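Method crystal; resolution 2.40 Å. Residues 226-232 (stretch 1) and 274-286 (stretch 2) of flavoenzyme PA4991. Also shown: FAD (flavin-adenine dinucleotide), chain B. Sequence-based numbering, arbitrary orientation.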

ATOM      1  N   ARG A 226      -1.949  -6.348 -14.483  1.00 33.08           N
ATOM      2  CA  ARG A 226      -2.557  -5.090 -14.053  1.00 33.02           C
ATOM      3  C   ARG A 226      -4.057  -5.344 -13.926  1.00 33.44           C
ATOM      4  O   ARG A 226      -4.679  -5.733 -14.880  1.00 33.29           O
ATOM      5  CB  ARG A 226      -2.279  -4.006 -15.093  1.00 33.76           C
ATOM      6  CG  ARG A 226      -0.864  -3.423 -15.070  1.00 33.46           C
ATOM      7  CD  ARG A 226      -0.716  -2.263 -16.050  1.00 35.01           C
ATOM      8  NE  ARG A 226       0.559  -2.348 -16.734  1.00 37.03           N
ATOM      9  CZ  ARG A 226       1.585  -1.511 -16.619  1.00 37.90           C
ATOM     10  NH1 ARG A 226       1.508  -0.433 -15.870  1.00 38.33           N
ATOM     11  NH2 ARG A 226       2.715  -1.761 -17.284  1.00 38.76           N
ATOM     12  N   ARG A 227      -4.620  -5.200 -12.738  1.00 33.83           N
ATOM     13  CA  ARG A 227      -6.041  -5.449 -12.563  1.00 34.96           C
ATOM     14  C   ARG A 227      -6.665  -4.155 -12.139  1.00 33.49           C
ATOM     15  O   ARG A 227      -6.494  -3.729 -10.996  1.00 31.27           O
ATOM     16  CB  ARG A 227      -6.292  -6.522 -11.545  1.00 36.94           C
ATOM     17  CG  ARG A 227      -5.920  -7.888 -12.091  1.00 40.22           C
ATOM     18  CD  ARG A 227      -5.703  -8.872 -10.954  1.00 42.35           C
ATOM     19  NE  ARG A 227      -6.955  -9.113 -10.242  1.00 43.48           N
ATOM     20  CZ  ARG A 227      -7.159  -9.038  -8.924  1.00 43.59           C
ATOM     21  NH1 ARG A 227      -8.381  -9.283  -8.441  1.00 45.06           N
ATOM     22  NH2 ARG A 227      -6.194  -8.742  -8.081  1.00 41.27           N
ATOM     23  N   PRO A 228      -7.371  -3.502 -13.072  1.00 33.61           N
ATOM     24  CA  PRO A 228      -7.864  -2.168 -12.744  1.00 32.81           C
ATOM     25  C   PRO A 228      -8.996  -2.168 -11.676  1.00 31.17           C
ATOM     26  O   PRO A 228      -9.657  -3.178 -11.446  1.00 31.09           O
ATOM     27  CB  PRO A 228      -8.327  -1.647 -14.103  1.00 33.96           C
ATOM     28  CG  PRO A 228      -8.817  -2.887 -14.800  1.00 35.61           C
ATOM     29  CD  PRO A 228      -7.911  -3.995 -14.358  1.00 34.68           C
ATOM     30  N   LEU A 229      -9.124  -1.046 -10.992  1.00 30.65           N
ATOM     31  CA  LEU A 229     -10.252  -0.749 -10.099  1.00 30.95           C
ATOM     32  C   LEU A 229     -10.864   0.581 -10.536  1.00 31.23           C
ATOM     33  O   LEU A 229     -10.153   1.440 -11.055  1.00 32.66           O
ATOM     34  CB  LEU A 229      -9.761  -0.642  -8.651  1.00 29.54           C
ATOM     35  CG  LEU A 229      -9.489  -1.980  -7.952  1.00 29.86           C
ATOM     36  CD1 LEU A 229      -8.757  -1.727  -6.670  1.00 29.53           C
ATOM     37  CD2 LEU A 229     -10.755  -2.763  -7.636  1.00 30.42           C
ATOM     38  N   HIS A 230     -12.173   0.751 -10.334  1.00 30.93           N
ATOM     39  CA  HIS A 230     -12.884   2.066 -10.468  1.00 29.40           C
ATOM     40  C   HIS A 230     -13.494   2.475  -9.126  1.00 27.68           C
ATOM     41  O   HIS A 230     -14.666   2.192  -8.841  1.00 27.39           O
ATOM     42  CB  HIS A 230     -13.995   1.973 -11.507  1.00 30.19           C
ATOM     43  CG  HIS A 230     -14.448   3.297 -12.049  1.00 30.35           C
ATOM     44  ND1 HIS A 230     -15.391   3.393 -13.045  1.00 31.51           N
ATOM     45  CD2 HIS A 230     -14.062   4.564 -11.780  1.00 30.09           C
ATOM     46  CE1 HIS A 230     -15.566   4.659 -13.372  1.00 32.15           C
ATOM     47  NE2 HIS A 230     -14.765   5.392 -12.623  1.00 31.27           N
ATOM     48  N   MET A 231     -12.681   3.129  -8.309  1.00 25.88           N
ATOM     49  CA  MET A 231     -13.070   3.532  -6.969  1.00 24.89           C
ATOM     50  C   MET A 231     -13.916   4.789  -7.043  1.00 25.10           C
ATOM     51  O   MET A 231     -13.726   5.592  -7.943  1.00 24.66           O
ATOM     52  CB  MET A 231     -11.827   3.846  -6.133  1.00 24.62           C
ATOM     53  CG  MET A 231     -10.805   2.719  -5.985  1.00 24.59           C
ATOM     54  SD  MET A 231     -11.413   1.237  -5.176  1.00 25.44           S
ATOM     55  CE  MET A 231     -11.491   1.875  -3.497  1.00 25.32           C
ATOM     56  N   VAL A 232     -14.824   4.968  -6.067  1.00 25.31           N
ATOM     57  CA  VAL A 232     -15.726   6.101  -6.007  1.00 25.44           C
ATOM     58  C   VAL A 232     -15.445   6.861  -4.724  1.00 25.34           C
ATOM     59  O   VAL A 232     -15.185   6.271  -3.697  1.00 24.59           O
ATOM     60  CB  VAL A 232     -17.205   5.654  -6.043  1.00 26.44           C
ATOM     61  CG1 VAL A 232     -18.132   6.871  -6.060  1.00 27.21           C
ATOM     62  CG2 VAL A 232     -17.472   4.839  -7.283  1.00 26.96           C
ATOM     63  N   ASP A 274     -16.781  -4.857  -4.837  1.00 35.68           N
ATOM     64  CA  ASP A 274     -17.230  -5.391  -6.116  1.00 39.15           C
ATOM     65  C   ASP A 274     -17.788  -4.290  -7.035  1.00 38.01           C
ATOM     66  O   ASP A 274     -17.794  -4.435  -8.261  1.00 37.32           O
ATOM     67  CB  ASP A 274     -18.310  -6.479  -5.893  1.00 43.25           C
ATOM     68  CG  ASP A 274     -18.751  -7.179  -7.210  1.00 47.12           C
ATOM     69  OD1 ASP A 274     -18.029  -8.080  -7.695  1.00 49.15           O
ATOM     70  OD2 ASP A 274     -19.831  -6.819  -7.757  1.00 50.00           O
ATOM     71  N   ILE A 275     -18.274  -3.205  -6.445  1.00 36.74           N
ATOM     72  CA  ILE A 275     -18.693  -2.050  -7.225  1.00 36.84           C
ATOM     73  C   ILE A 275     -17.500  -1.419  -7.996  1.00 35.50           C
ATOM     74  O   ILE A 275     -17.707  -0.843  -9.062  1.00 35.51           O
ATOM     75  CB  ILE A 275     -19.399  -0.981  -6.355  1.00 36.86           C
ATOM     76  CG1 ILE A 275     -20.199  -0.013  -7.235  1.00 37.56           C
ATOM     77  CG2 ILE A 275     -18.393  -0.231  -5.479  1.00 35.80           C
ATOM     78  CD1 ILE A 275     -20.722   1.213  -6.516  1.00 37.31           C
ATOM     79  N   ALA A 276     -16.285  -1.528  -7.452  1.00 33.01           N
ATOM     80  CA  ALA A 276     -15.084  -1.019  -8.108  1.00 31.33           C
ATOM     81  C   ALA A 276     -14.398  -2.034  -9.006  1.00 32.25           C
ATOM     82  O   ALA A 276     -13.440  -1.669  -9.624  1.00 32.64           O
ATOM     83  CB  ALA A 276     -14.105  -0.515  -7.077  1.00 29.81           C
ATOM     84  N   GLU A 277     -14.883  -3.276  -9.106  1.00 33.55           N
ATOM     85  CA  GLU A 277     -14.234  -4.339  -9.911  1.00 35.35           C
ATOM     86  C   GLU A 277     -14.748  -4.320 -11.340  1.00 37.11           C
ATOM     87  O   GLU A 277     -15.184  -3.271 -11.803  1.00 38.34           O
ATOM     88  CB  GLU A 277     -14.410  -5.720  -9.244  1.00 36.45           C
ATOM     89  CG  GLU A 277     -13.585  -5.858  -7.972  1.00 36.35           C
ATOM     90  CD  GLU A 277     -12.118  -6.214  -8.208  1.00 36.30           C
ATOM     91  OE1 GLU A 277     -11.690  -6.362  -9.374  1.00 36.60           O
ATOM     92  OE2 GLU A 277     -11.375  -6.358  -7.205  1.00 35.77           O
ATOM     93  N   THR A 278     -14.692  -5.455 -12.034  1.00 38.89           N
ATOM     94  CA  THR A 278     -14.951  -5.555 -13.470  1.00 42.87           C
ATOM     95  C   THR A 278     -16.139  -4.731 -14.079  1.00 43.89           C
ATOM     96  O   THR A 278     -15.950  -4.044 -15.096  1.00 44.09           O
ATOM     97  CB  THR A 278     -15.061  -7.060 -13.844  1.00 46.13           C
ATOM     98  OG1 THR A 278     -13.828  -7.697 -13.451  1.00 49.43           O
ATOM     99  CG2 THR A 278     -15.257  -7.298 -15.340  1.00 47.40           C
ATOM    100  N   ASP A 279     -17.336  -4.792 -13.494  1.00 43.95           N
ATOM    101  CA  ASP A 279     -18.458  -4.024 -14.052  1.00 45.37           C
ATOM    102  C   ASP A 279     -18.326  -2.544 -13.717  1.00 41.51           C
ATOM    103  O   ASP A 279     -18.635  -1.716 -14.545  1.00 41.41           O
ATOM    104  CB  ASP A 279     -19.807  -4.573 -13.616  1.00 48.71           C
ATOM    105  CG  ASP A 279     -20.009  -5.999 -14.054  1.00 52.77           C
ATOM    106  OD1 ASP A 279     -19.800  -6.313 -15.254  1.00 54.80           O
ATOM    107  OD2 ASP A 279     -20.362  -6.817 -13.182  1.00 56.97           O
ATOM    108  N   GLY A 280     -17.807  -2.222 -12.544  1.00 37.28           N
ATOM    109  CA  GLY A 280     -17.438  -0.846 -12.259  1.00 35.71           C
ATOM    110  C   GLY A 280     -16.417  -0.288 -13.229  1.00 34.88           C
ATOM    111  O   GLY A 280     -16.555   0.841 -13.720  1.00 34.45           O
ATOM    112  N   VAL A 281     -15.395  -1.081 -13.511  1.00 33.90           N
ATOM    113  CA  VAL A 281     -14.386  -0.687 -14.487  1.00 33.42           C
ATOM    114  C   VAL A 281     -15.030  -0.387 -15.838  1.00 34.41           C
ATOM    115  O   VAL A 281     -14.669   0.586 -16.467  1.00 33.82           O
ATOM    116  CB  VAL A 281     -13.215  -1.714 -14.603  1.00 33.22           C
ATOM    117  CG1 VAL A 281     -12.281  -1.377 -15.766  1.00 33.81           C
ATOM    118  CG2 VAL A 281     -12.392  -1.741 -13.311  1.00 31.58           C
ATOM    119  N   ALA A 282     -16.009  -1.174 -16.260  1.00 35.49           N
ATOM    120  CA  ALA A 282     -16.612  -0.961 -17.583  1.00 37.48           C
ATOM    121  C   ALA A 282     -17.540   0.281 -17.650  1.00 38.10           C
ATOM    122  O   ALA A 282     -17.734   0.843 -18.717  1.00 40.23           O
ATOM    123  CB  ALA A 282     -17.360  -2.213 -18.030  1.00 38.66           C
ATOM    124  N   ARG A 283     -18.118   0.688 -16.529  1.00 36.59           N
ATOM    125  CA  ARG A 283     -18.949   1.886 -16.476  1.00 36.70           C
ATOM    126  C   ARG A 283     -18.078   3.151 -16.510  1.00 36.47           C
ATOM    127  O   ARG A 283     -17.013   3.235 -15.873  1.00 35.41           O
ATOM    128  CB  ARG A 283     -19.802   1.912 -15.192  1.00 35.72           C
ATOM    129  CG  ARG A 283     -20.908   0.858 -15.107  1.00 36.86           C
ATOM    130  CD  ARG A 283     -21.807   1.064 -13.878  1.00 36.37           C
ATOM    131  NE  ARG A 283     -21.141   0.626 -12.646  1.00 35.09           N
ATOM    132  CZ  ARG A 283     -21.253  -0.577 -12.068  1.00 35.22           C
ATOM    133  NH1 ARG A 283     -22.044  -1.542 -12.565  1.00 36.73           N
ATOM    134  NH2 ARG A 283     -20.580  -0.818 -10.942  1.00 33.50           N
ATOM    135  N   ASP A 284     -18.562   4.154 -17.225  1.00 37.70           N
ATOM    136  CA  ASP A 284     -17.942   5.474 -17.216  1.00 38.54           C
ATOM    137  C   ASP A 284     -18.220   6.188 -15.882  1.00 37.11           C
ATOM    138  O   ASP A 284     -18.944   5.682 -15.018  1.00 36.38           O
ATOM    139  CB  ASP A 284     -18.398   6.313 -18.435  1.00 41.26           C
ATOM    140  CG  ASP A 284     -19.935   6.437 -18.535  1.00 44.31           C
ATOM    141  OD1 ASP A 284     -20.525   7.324 -17.852  1.00 44.60           O
ATOM    142  OD2 ASP A 284     -20.548   5.607 -19.277  1.00 46.20           O
ATOM    143  N   GLU A 285     -17.632   7.365 -15.723  1.00 37.30           N
ATOM    144  CA  GLU A 285     -17.670   8.073 -14.455  1.00 37.79           C
ATOM    145  C   GLU A 285     -19.113   8.353 -13.893  1.00 36.03           C
ATOM    146  O   GLU A 285     -19.390   8.105 -12.702  1.00 32.86           O
ATOM    147  CB  GLU A 285     -16.841   9.361 -14.552  1.00 40.44           C
ATOM    148  CG  GLU A 285     -16.682  10.027 -13.190  1.00 44.20           C
ATOM    149  CD  GLU A 285     -15.933  11.352 -13.198  1.00 48.77           C
ATOM    150  OE1 GLU A 285     -16.042  12.064 -14.228  1.00 53.16           O
ATOM    151  OE2 GLU A 285     -15.268  11.673 -12.156  1.00 49.13           O
ATOM    152  N   ALA A 286     -19.989   8.858 -14.765  1.00 35.70           N
ATOM    153  CA  ALA A 286     -21.361   9.163 -14.421  1.00 35.81           C
ATOM    154  C   ALA A 286     -22.193   7.928 -14.100  1.00 34.86           C
ATOM    155  O   ALA A 286     -22.922   7.925 -13.131  1.00 34.86           O
ATOM    156  CB  ALA A 286     -22.021   9.972 -15.535  1.00 37.56           C
TER
HETATM  157  PA  FAD B 401       3.250   1.245  -5.081  1.00 21.83           P
HETATM  158  O1A FAD B 401       2.540   1.854  -3.917  1.00 22.23           O
HETATM  159  O2A FAD B 401       2.647   1.295  -6.457  1.00 22.92           O
HETATM  160  O5B FAD B 401       4.701   1.884  -5.108  1.00 22.00           O
HETATM  161  C5B FAD B 401       5.581   1.729  -6.204  1.00 21.75           C
HETATM  162  C4B FAD B 401       6.475   2.951  -6.191  1.00 22.00           C
HETATM  163  O4B FAD B 401       7.527   2.778  -7.156  1.00 22.11           O
HETATM  164  C3B FAD B 401       5.697   4.222  -6.543  1.00 21.47           C
HETATM  165  O3B FAD B 401       5.842   5.210  -5.521  1.00 20.71           O
HETATM  166  C2B FAD B 401       6.313   4.655  -7.860  1.00 21.75           C
HETATM  167  O2B FAD B 401       6.359   6.065  -8.066  1.00 21.59           O
HETATM  168  C1B FAD B 401       7.706   4.021  -7.803  1.00 22.29           C
HETATM  169  N9A FAD B 401       8.287   3.772  -9.127  1.00 23.63           N
HETATM  170  C8A FAD B 401       7.655   3.254 -10.195  1.00 23.09           C
HETATM  171  N7A FAD B 401       8.501   3.178 -11.237  1.00 22.98           N
HETATM  172  C5A FAD B 401       9.691   3.641 -10.837  1.00 22.53           C
HETATM  173  C6A FAD B 401      11.003   3.836 -11.469  1.00 22.02           C
HETATM  174  N6A FAD B 401      11.164   3.478 -12.752  1.00 21.48           N
HETATM  175  N1A FAD B 401      12.003   4.344 -10.730  1.00 21.89           N
HETATM  176  C2A FAD B 401      11.816   4.688  -9.442  1.00 23.02           C
HETATM  177  N3A FAD B 401      10.638   4.544  -8.800  1.00 23.01           N
HETATM  178  C4A FAD B 401       9.558   4.037  -9.444  1.00 23.21           C
HETATM  179  N1  FAD B 401      -4.169  -3.508   0.334  1.00 25.77           N
HETATM  180  C2  FAD B 401      -4.553  -3.732   1.608  1.00 27.75           C
HETATM  181  O2  FAD B 401      -3.867  -4.502   2.322  1.00 27.67           O
HETATM  182  N3  FAD B 401      -5.646  -3.158   2.140  1.00 28.72           N
HETATM  183  C4  FAD B 401      -6.427  -2.334   1.447  1.00 27.76           C
HETATM  184  O4  FAD B 401      -7.430  -1.804   1.965  1.00 30.67           O
HETATM  185  C4X FAD B 401      -6.073  -2.040   0.054  1.00 26.84           C
HETATM  186  N5  FAD B 401      -6.827  -1.216  -0.699  1.00 25.45           N
HETATM  187  C5X FAD B 401      -6.485  -0.944  -1.971  1.00 25.90           C
HETATM  188  C6  FAD B 401      -7.281  -0.075  -2.707  1.00 26.70           C
HETATM  189  C7  FAD B 401      -6.964   0.234  -4.015  1.00 27.46           C
HETATM  190  C7M FAD B 401      -7.828   1.189  -4.782  1.00 28.68           C
HETATM  191  C8  FAD B 401      -5.745  -0.350  -4.629  1.00 27.98           C
HETATM  192  C8M FAD B 401      -5.336  -0.040  -6.054  1.00 29.21           C
HETATM  193  C9  FAD B 401      -4.962  -1.223  -3.897  1.00 26.84           C
HETATM  194  C9A FAD B 401      -5.276  -1.554  -2.581  1.00 26.41           C
HETATM  195  N10 FAD B 401      -4.484  -2.441  -1.798  1.00 25.88           N
HETATM  196  C10 FAD B 401      -4.855  -2.690  -0.472  1.00 25.92           C
HETATM  197  C1' FAD B 401      -3.274  -3.053  -2.320  1.00 25.48           C
HETATM  198  C2' FAD B 401      -2.114  -2.112  -2.041  1.00 24.66           C
HETATM  199  O2' FAD B 401      -2.455  -0.752  -2.342  1.00 25.37           O
HETATM  200  C3' FAD B 401      -0.873  -2.537  -2.814  1.00 24.13           C
HETATM  201  O3' FAD B 401      -0.718  -3.965  -2.688  1.00 24.08           O
HETATM  202  C4' FAD B 401       0.372  -1.842  -2.270  1.00 22.82           C
HETATM  203  O4' FAD B 401       0.107  -0.485  -1.912  1.00 23.27           O
HETATM  204  C5' FAD B 401       1.498  -1.845  -3.286  1.00 22.30           C
HETATM  205  O5' FAD B 401       2.684  -1.326  -2.671  1.00 20.74           O
HETATM  206  P   FAD B 401       3.990  -1.119  -3.568  1.00 20.30           P
HETATM  207  O1P FAD B 401       4.976  -0.292  -2.784  1.00 21.17           O
HETATM  208  O2P FAD B 401       4.371  -2.467  -4.065  1.00 20.45           O
HETATM  209  O3P FAD B 401       3.426  -0.338  -4.850  1.00 20.67           O
HETATM  210  O   HOH W   1     -11.090  -5.554 -12.649  1.00 34.50           O

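Strand 226-232 of flavoenzyme PA4991 packs against residues 274-286, which include helix 278-282 and the start of a second helix at 285-286; the strand and helix 278-282 approach to 6.8 Å with 74° between their N-to-C directions, and the two stretches together bury 501 Å².

Both direct hydrogen bonds converge on His-230, the residue most covered by the other stretch. His-230 N donates to Ala-276 O (2.8 Å, N-H...O angle 170°), a nearly straight bond that pins the strand to Ala-276, two residues before helix 278-282. The His-230 side chain, with CA-to-CB toward the second stretch and chi1 in the t well, places the ring beside the end of the helix, where His-230 ND1 donates to Gly-280 O (2.9 Å, 160°). The carbonyl of Arg-283 also lies at the ring edge, near its plane, with Arg-283 O 3.2 Å from His-230 CE1. A ring nitrogen suits this buried site because it can meet a main-chain carbonyl, while NE2 is satisfied elsewhere in the structure. Gly-280 presents its carbonyl to the edge of the His-230 ring; an ideal CB on Gly-280 would come within 1.9 Å of Ile-275 O, so the absence of a side chain fits this turn of chain.

Two CA-H...O contacts reinforce the pairing of His-230 and Ala-276, whose CA atoms are 4.5 Å apart. Leu-229 CA approaches Ala-276 O at 3.4 Å, so that this carbonyl is shared with the His-230 N-H, and Ala-276 CA approaches His-230 O at 3.3 Å.

Among the apolar contacts, the small methyl of Ala-276 points toward the strand, Ala-276 CB lying 4.1 Å from Leu-229 CD2 and 3.7 Å from Met-231 SD. The CA-to-CB bond of Met-231 points away, yet its flexible m, m, m side chain brings the sulfur back to this methyl. Leu-229 and Met-231 also reach the flavin: Leu-229 CD1 and Met-231 CG each lie 3.6 Å from FAD C7M, linking the contact to the cofactor. At the more open end, Pro-228 CG meets Val-281 CG1 at 3.9 Å, and the other valine methyl, Val-281 CG2, lies 3.6 Å from Pro-228 O.

Water and charge add to the contact through Glu-277, which directs CA-to-CB away, but whose m, m side chain brings the carboxylate nearer the strand. Water 1 donates to Pro-228 O (3.0 Å) and, weakly, to Glu-277 OE1 (3.4 Å), bridging the stretches. Glu-277 OE2 lies 4.4 Å from Arg-227 NH1, well out of the guanidinium plane; opposite charges are close, but no N-H points at the oxygen.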